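Local coordinates for ABC transporter periplasmic-binding protein YtfQ (Mycobacterium smegmatis, PDB 6HB0) that probably binds L-arabinofuranose as the solute-binding component of a mycobacterial ABC transporter, at residues Arg34-Ala48 against Glu262-Lys276. Numbering follows the deposited sequence.
With ZN (zinc ion), chain D; ZN (zinc ion), chain F.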
loop_
_atom_site.group_PDB
_atom_site.type_symbol
_atom_site.label_atom_id
_atom_site.label_comp_id
_atom_site.label_asym_id
_atom_site.label_seq_id
_atom_site.Cartn_x
_atom_site.Cartn_y
_atom_site.Cartn_z
ATOM N N ARG A 34 1.227 1.942 -3.924
ATOM C CA ARG A 34 0.685 2.389 -2.621
ATOM C C ARG A 34 1.280 3.768 -2.383
ATOM O O ARG A 34 2.185 3.955 -1.584
ATOM C CB ARG A 34 1.062 1.389 -1.511
ATOM C CG ARG A 34 0.166 1.377 -0.281
ATOM C CD ARG A 34 -1.224 0.881 -0.575
ATOM N NE ARG A 34 -1.491 -0.520 -0.213
ATOM C CZ ARG A 34 -2.491 -1.216 -0.754
ATOM N NH1 ARG A 34 -2.733 -2.451 -0.380
ATOM N NH2 ARG A 34 -3.267 -0.668 -1.675
ATOM N N THR A 35 0.777 4.725 -3.145
ATOM C CA THR A 35 1.355 6.054 -3.262
ATOM C C THR A 35 0.418 7.078 -2.620
ATOM O O THR A 35 -0.818 7.038 -2.817
ATOM C CB THR A 35 1.587 6.383 -4.752
ATOM O OG1 THR A 35 2.432 5.369 -5.320
ATOM C CG2 THR A 35 2.240 7.753 -4.914
ATOM N N ALA A 36 0.991 7.965 -1.811
ATOM C CA ALA A 36 0.215 9.061 -1.270
ATOM C C ALA A 36 -0.242 9.924 -2.469
ATOM O O ALA A 36 0.491 10.152 -3.428
ATOM C CB ALA A 36 1.035 9.885 -0.303
ATOM N N ASN A 37 -1.488 10.333 -2.417
ATOM C CA ASN A 37 -2.135 11.022 -3.505
ATOM C C ASN A 37 -1.975 12.516 -3.223
ATOM O O ASN A 37 -1.669 12.916 -2.086
ATOM C CB ASN A 37 -3.561 10.590 -3.485
ATOM C CG ASN A 37 -4.279 11.055 -2.229
ATOM O OD1 ASN A 37 -4.556 12.227 -2.128
ATOM N ND2 ASN A 37 -4.552 10.168 -1.281
ATOM N N THR A 38 -2.170 13.328 -4.246
ATOM C CA THR A 38 -1.980 14.771 -4.144
ATOM C C THR A 38 -2.916 15.499 -3.173
ATOM O O THR A 38 -2.464 16.327 -2.424
ATOM C CB THR A 38 -2.207 15.385 -5.523
ATOM O OG1 THR A 38 -1.230 14.833 -6.398
ATOM C CG2 THR A 38 -2.040 16.883 -5.515
ATOM N N GLU A 39 -4.199 15.177 -3.204
ATOM C CA GLU A 39 -5.170 15.798 -2.283
ATOM C C GLU A 39 -4.788 15.625 -0.801
ATOM O O GLU A 39 -4.982 16.543 -0.010
ATOM C CB GLU A 39 -6.638 15.376 -2.581
ATOM C CG GLU A 39 -7.062 13.903 -2.331
ATOM C CD GLU A 39 -6.881 12.972 -3.571
ATOM O OE1 GLU A 39 -7.509 11.874 -3.616
ATOM O OE2 GLU A 39 -6.121 13.353 -4.522
ATOM N N SER A 40 -4.203 14.485 -0.440
ATOM C CA SER A 40 -3.818 14.217 0.945
ATOM C C SER A 40 -2.650 15.059 1.393
ATOM O O SER A 40 -2.600 15.552 2.532
ATOM C CB SER A 40 -3.479 12.726 1.111
ATOM O OG SER A 40 -4.661 11.944 0.868
ATOM N N ILE A 41 -1.709 15.248 0.487
ATOM C CA ILE A 41 -0.535 16.016 0.776
ATOM C C ILE A 41 -0.914 17.507 0.809
ATOM O O ILE A 41 -0.532 18.236 1.731
ATOM C CB ILE A 41 0.571 15.734 -0.249
ATOM C CG1 ILE A 41 1.077 14.306 -0.069
ATOM C CG2 ILE A 41 1.740 16.649 -0.009
ATOM C CD1 ILE A 41 2.067 13.890 -1.134
ATOM N N LYS A 42 -1.684 17.950 -0.176
ATOM C CA LYS A 42 -2.079 19.361 -0.209
ATOM C C LYS A 42 -2.890 19.750 1.019
ATOM O O LYS A 42 -2.582 20.773 1.676
ATOM C CB LYS A 42 -2.830 19.644 -1.498
ATOM C CG LYS A 42 -3.405 21.035 -1.658
ATOM C CD LYS A 42 -3.958 21.210 -3.077
ATOM C CE LYS A 42 -4.822 22.466 -3.243
ATOM N NZ LYS A 42 -5.802 22.658 -2.114
ATOM N N SER A 43 -3.903 18.945 1.334
ATOM C CA SER A 43 -4.746 19.213 2.529
ATOM C C SER A 43 -3.959 19.133 3.860
ATOM O O SER A 43 -4.142 19.947 4.756
ATOM C CB SER A 43 -5.933 18.268 2.573
ATOM O OG SER A 43 -5.516 16.943 2.742
ATOM N N ALA A 44 -3.054 18.178 3.976
ATOM C CA ALA A 44 -2.271 18.036 5.207
ATOM C C ALA A 44 -1.345 19.225 5.390
ATOM O O ALA A 44 -1.116 19.643 6.522
ATOM C CB ALA A 44 -1.459 16.738 5.204
ATOM N N ALA A 45 -0.799 19.773 4.294
ATOM C CA ALA A 45 0.025 20.970 4.432
ATOM C C ALA A 45 -0.806 22.199 4.861
ATOM O O ALA A 45 -0.353 22.972 5.687
ATOM C CB ALA A 45 0.795 21.278 3.168
ATOM N N GLU A 46 -1.989 22.356 4.314
ATOM C CA GLU A 46 -2.911 23.426 4.736
ATOM C C GLU A 46 -3.230 23.275 6.226
ATOM O O GLU A 46 -3.097 24.229 7.005
ATOM C CB GLU A 46 -4.169 23.401 3.918
ATOM C CG GLU A 46 -4.009 23.837 2.477
ATOM C CD GLU A 46 -5.172 23.478 1.598
ATOM O OE1 GLU A 46 -5.223 24.005 0.500
ATOM O OE2 GLU A 46 -6.053 22.680 1.953
ATOM N N GLU A 47 -3.567 22.070 6.657
ATOM C CA GLU A 47 -3.814 21.832 8.085
ATOM C C GLU A 47 -2.619 22.106 8.980
ATOM O O GLU A 47 -2.790 22.595 10.114
ATOM C CB GLU A 47 -4.302 20.411 8.355
ATOM C CG GLU A 47 -5.632 19.954 7.735
ATOM C CD GLU A 47 -6.702 21.025 7.547
ATOM O OE1 GLU A 47 -7.869 20.943 7.971
ATOM O OE2 GLU A 47 -6.366 21.980 6.822
ATOM N N ALA A 48 -1.417 21.773 8.537
ATOM C CA ALA A 48 -0.268 21.994 9.381
ATOM C C ALA A 48 0.344 23.385 9.266
ATOM O O ALA A 48 1.335 23.649 9.927
ATOM C CB ALA A 48 0.835 20.960 9.055
ATOM N N GLU A 262 -4.643 -4.212 4.589
ATOM C CA GLU A 262 -3.992 -3.164 3.796
ATOM C C GLU A 262 -2.974 -2.509 4.638
ATOM O O GLU A 262 -3.214 -2.300 5.821
ATOM C CB GLU A 262 -4.992 -2.127 3.314
ATOM C CG GLU A 262 -4.345 -1.081 2.417
ATOM C CD GLU A 262 -5.284 -0.007 1.916
ATOM O OE1 GLU A 262 -6.384 -0.376 1.484
ATOM O OE2 GLU A 262 -4.900 1.209 1.903
ATOM N N CYS A 263 -1.813 -2.208 4.058
ATOM C CA CYS A 263 -0.839 -1.332 4.649
ATOM C C CYS A 263 -1.034 -0.005 3.905
ATOM O O CYS A 263 -0.891 0.058 2.681
ATOM C CB CYS A 263 0.584 -1.822 4.448
ATOM S SG CYS A 263 1.820 -0.796 5.277
ATOM N N ASN A 264 -1.357 1.045 4.626
ATOM C CA ASN A 264 -1.614 2.333 3.994
ATOM C C ASN A 264 -0.357 2.975 3.374
ATOM O O ASN A 264 0.761 2.780 3.798
ATOM C CB ASN A 264 -2.147 3.362 4.993
ATOM C CG ASN A 264 -3.538 3.100 5.473
ATOM O OD1 ASN A 264 -3.888 3.599 6.529
ATOM N ND2 ASN A 264 -4.343 2.394 4.720
ATOM N N PRO A 265 -0.581 3.790 2.345
ATOM C CA PRO A 265 0.471 4.741 2.016
ATOM C C PRO A 265 0.580 5.822 3.083
ATOM O O PRO A 265 -0.205 5.887 4.070
ATOM C CB PRO A 265 -0.012 5.352 0.708
ATOM C CG PRO A 265 -1.485 5.347 0.857
ATOM C CD PRO A 265 -1.820 4.073 1.630
ATOM N N LEU A 266 1.571 6.662 2.903
ATOM C CA LEU A 266 1.707 7.884 3.675
ATOM C C LEU A 266 0.349 8.586 3.698
ATOM O O LEU A 266 -0.322 8.657 2.675
ATOM C CB LEU A 266 2.699 8.757 2.908
ATOM C CG LEU A 266 2.873 10.189 3.321
ATOM C CD1 LEU A 266 4.258 10.544 2.836
ATOM C CD2 LEU A 266 1.880 11.121 2.681
ATOM N N LEU A 267 -0.040 9.142 4.832
ATOM C CA LEU A 267 -1.367 9.802 4.929
ATOM C C LEU A 267 -1.289 11.335 4.718
ATOM O O LEU A 267 -2.226 11.957 4.179
ATOM C CB LEU A 267 -1.976 9.532 6.300
ATOM C CG LEU A 267 -2.359 8.083 6.579
ATOM C CD1 LEU A 267 -3.175 8.042 7.866
ATOM C CD2 LEU A 267 -3.128 7.475 5.406
ATOM N N GLY A 268 -0.211 11.932 5.192
ATOM C CA GLY A 268 0.034 13.368 4.949
ATOM C C GLY A 268 0.505 14.050 6.196
ATOM O O GLY A 268 1.509 14.696 6.176
ATOM N N PRO A 269 -0.222 13.883 7.306
ATOM C CA PRO A 269 0.148 14.609 8.515
ATOM C C PRO A 269 1.465 14.213 9.078
ATOM O O PRO A 269 2.203 15.050 9.623
ATOM C CB PRO A 269 -0.978 14.255 9.489
ATOM C CG PRO A 269 -2.119 14.092 8.589
ATOM C CD PRO A 269 -1.570 13.319 7.429
ATOM N N GLU A 270 1.812 12.949 8.930
ATOM C CA GLU A 270 3.108 12.504 9.450
ATOM C C GLU A 270 4.256 13.128 8.623
ATOM O O GLU A 270 5.300 13.483 9.173
ATOM C CB GLU A 270 3.183 10.979 9.597
ATOM C CG GLU A 270 3.464 10.161 8.349
ATOM C CD GLU A 270 2.261 10.074 7.385
ATOM O OE1 GLU A 270 2.051 11.104 6.676
ATOM O OE2 GLU A 270 1.539 9.007 7.289
ATOM N N LEU A 271 4.073 13.280 7.320
ATOM C CA LEU A 271 5.058 13.995 6.487
ATOM C C LEU A 271 5.234 15.429 6.971
ATOM O O LEU A 271 6.355 15.915 7.126
ATOM C CB LEU A 271 4.598 13.981 5.024
ATOM C CG LEU A 271 5.381 14.823 4.047
ATOM C CD1 LEU A 271 6.844 14.413 4.093
ATOM C CD2 LEU A 271 4.794 14.690 2.647
ATOM N N MET A 272 4.126 16.118 7.236
ATOM C CA MET A 272 4.209 17.528 7.679
ATOM C C MET A 272 4.903 17.598 9.041
ATOM O O MET A 272 5.729 18.448 9.277
ATOM C CB MET A 272 2.843 18.187 7.739
ATOM C CG MET A 272 2.125 18.161 6.411
ATOM S SD MET A 272 3.095 18.859 5.046
ATOM C CE MET A 272 2.502 17.830 3.705
ATOM N N ASP A 273 4.554 16.695 9.932
ATOM C CA ASP A 273 5.197 16.630 11.232
ATOM C C ASP A 273 6.701 16.329 11.147
ATOM O O ASP A 273 7.523 16.972 11.805
ATOM C CB ASP A 273 4.499 15.594 12.094
ATOM C CG ASP A 273 5.157 15.468 13.432
ATOM O OD1 ASP A 273 5.184 16.486 14.176
ATOM O OD2 ASP A 273 5.700 14.382 13.726
ATOM N N LEU A 274 7.081 15.360 10.323
ATOM C CA LEU A 274 8.473 15.095 10.060
ATOM C C LEU A 274 9.197 16.256 9.400
ATOM O O LEU A 274 10.352 16.514 9.707
ATOM C CB LEU A 274 8.650 13.850 9.174
ATOM C CG LEU A 274 8.262 12.604 9.921
ATOM C CD1 LEU A 274 7.870 11.498 8.943
ATOM C CD2 LEU A 274 9.357 12.162 10.869
ATOM N N ALA A 275 8.545 16.942 8.484
ATOM C CA ALA A 275 9.160 18.096 7.853
ATOM C C ALA A 275 9.526 19.159 8.902
ATOM O O ALA A 275 10.634 19.700 8.915
ATOM C CB ALA A 275 8.248 18.666 6.807
ATOM N N LYS A 276 8.606 19.399 9.823
ATOM C CA LYS A 276 8.894 20.330 10.930
ATOM C C LYS A 276 10.067 19.864 11.787
ATOM O O LYS A 276 10.940 20.658 12.125
ATOM C CB LYS A 276 7.648 20.528 11.775
ATOM C CG LYS A 276 6.618 21.329 11.057
ATOM C CD LYS A 276 5.329 21.424 11.868
ATOM C CE LYS A 276 4.327 22.269 11.093
ATOM N NZ LYS A 276 2.972 22.152 11.687
HETATM ZN ZN ZN D . -7.505 21.846 1.143
HETATM ZN ZN ZN F . 1.639 -1.546 7.404
HETATM O O HOH W 1 -4.250 10.602 3.145
HETATM O O HOH W 2 -7.624 20.115 -0.270
HETATM O O HOH W 3 2.744 -0.340 8.593
#
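M272 of helix 269-276 faces A44, A45 and A48 of helix 38-48, and the two axes come within 8.9 Å at a crossing angle of -51°. This is the two-lobed periplasmic-binding-protein fold: both helices pack on the parallel sheet of one lobe, I41 touching F54 of strand 51-56 and L271 touching I104 of strand 103-106. Strand 259-263 belongs to the sheet of the other lobe, so 264-268 carries the chain across as a hinge segment.

M272 is a knob among I41, A44, A45 and A48. Bends at chi2 (-54°) and chi3 lay its SD 3.8 Å from A45 CB and bring CE beside I41 CG2. A44 CB lies against the bare backbone of G268, the N-cap residue of helix 269-276, 3.5 Å from its C and 3.7 Å from its CA. Nearby, a water bridges S40 OG and L267 O, donating to the latter.

Along the crossing segment, A36 CB presses on L266 CD2 at 3.3 Å, tighter than usual for two carbons. R34 lays one guanidinium face over E262 CG, the carboxylate plane stacked 22° from its own without a salt bridge (NH2 to OE2 4.4 Å); E262 OE1 accepts from A244 N, and R34 NH1 forms salt bridges with D243 and E129. At the far end K276, extended beyond CG, reaches A48: its NZ donates to a lone pair of A48 O in the carbonyl plane at 2.8 Å.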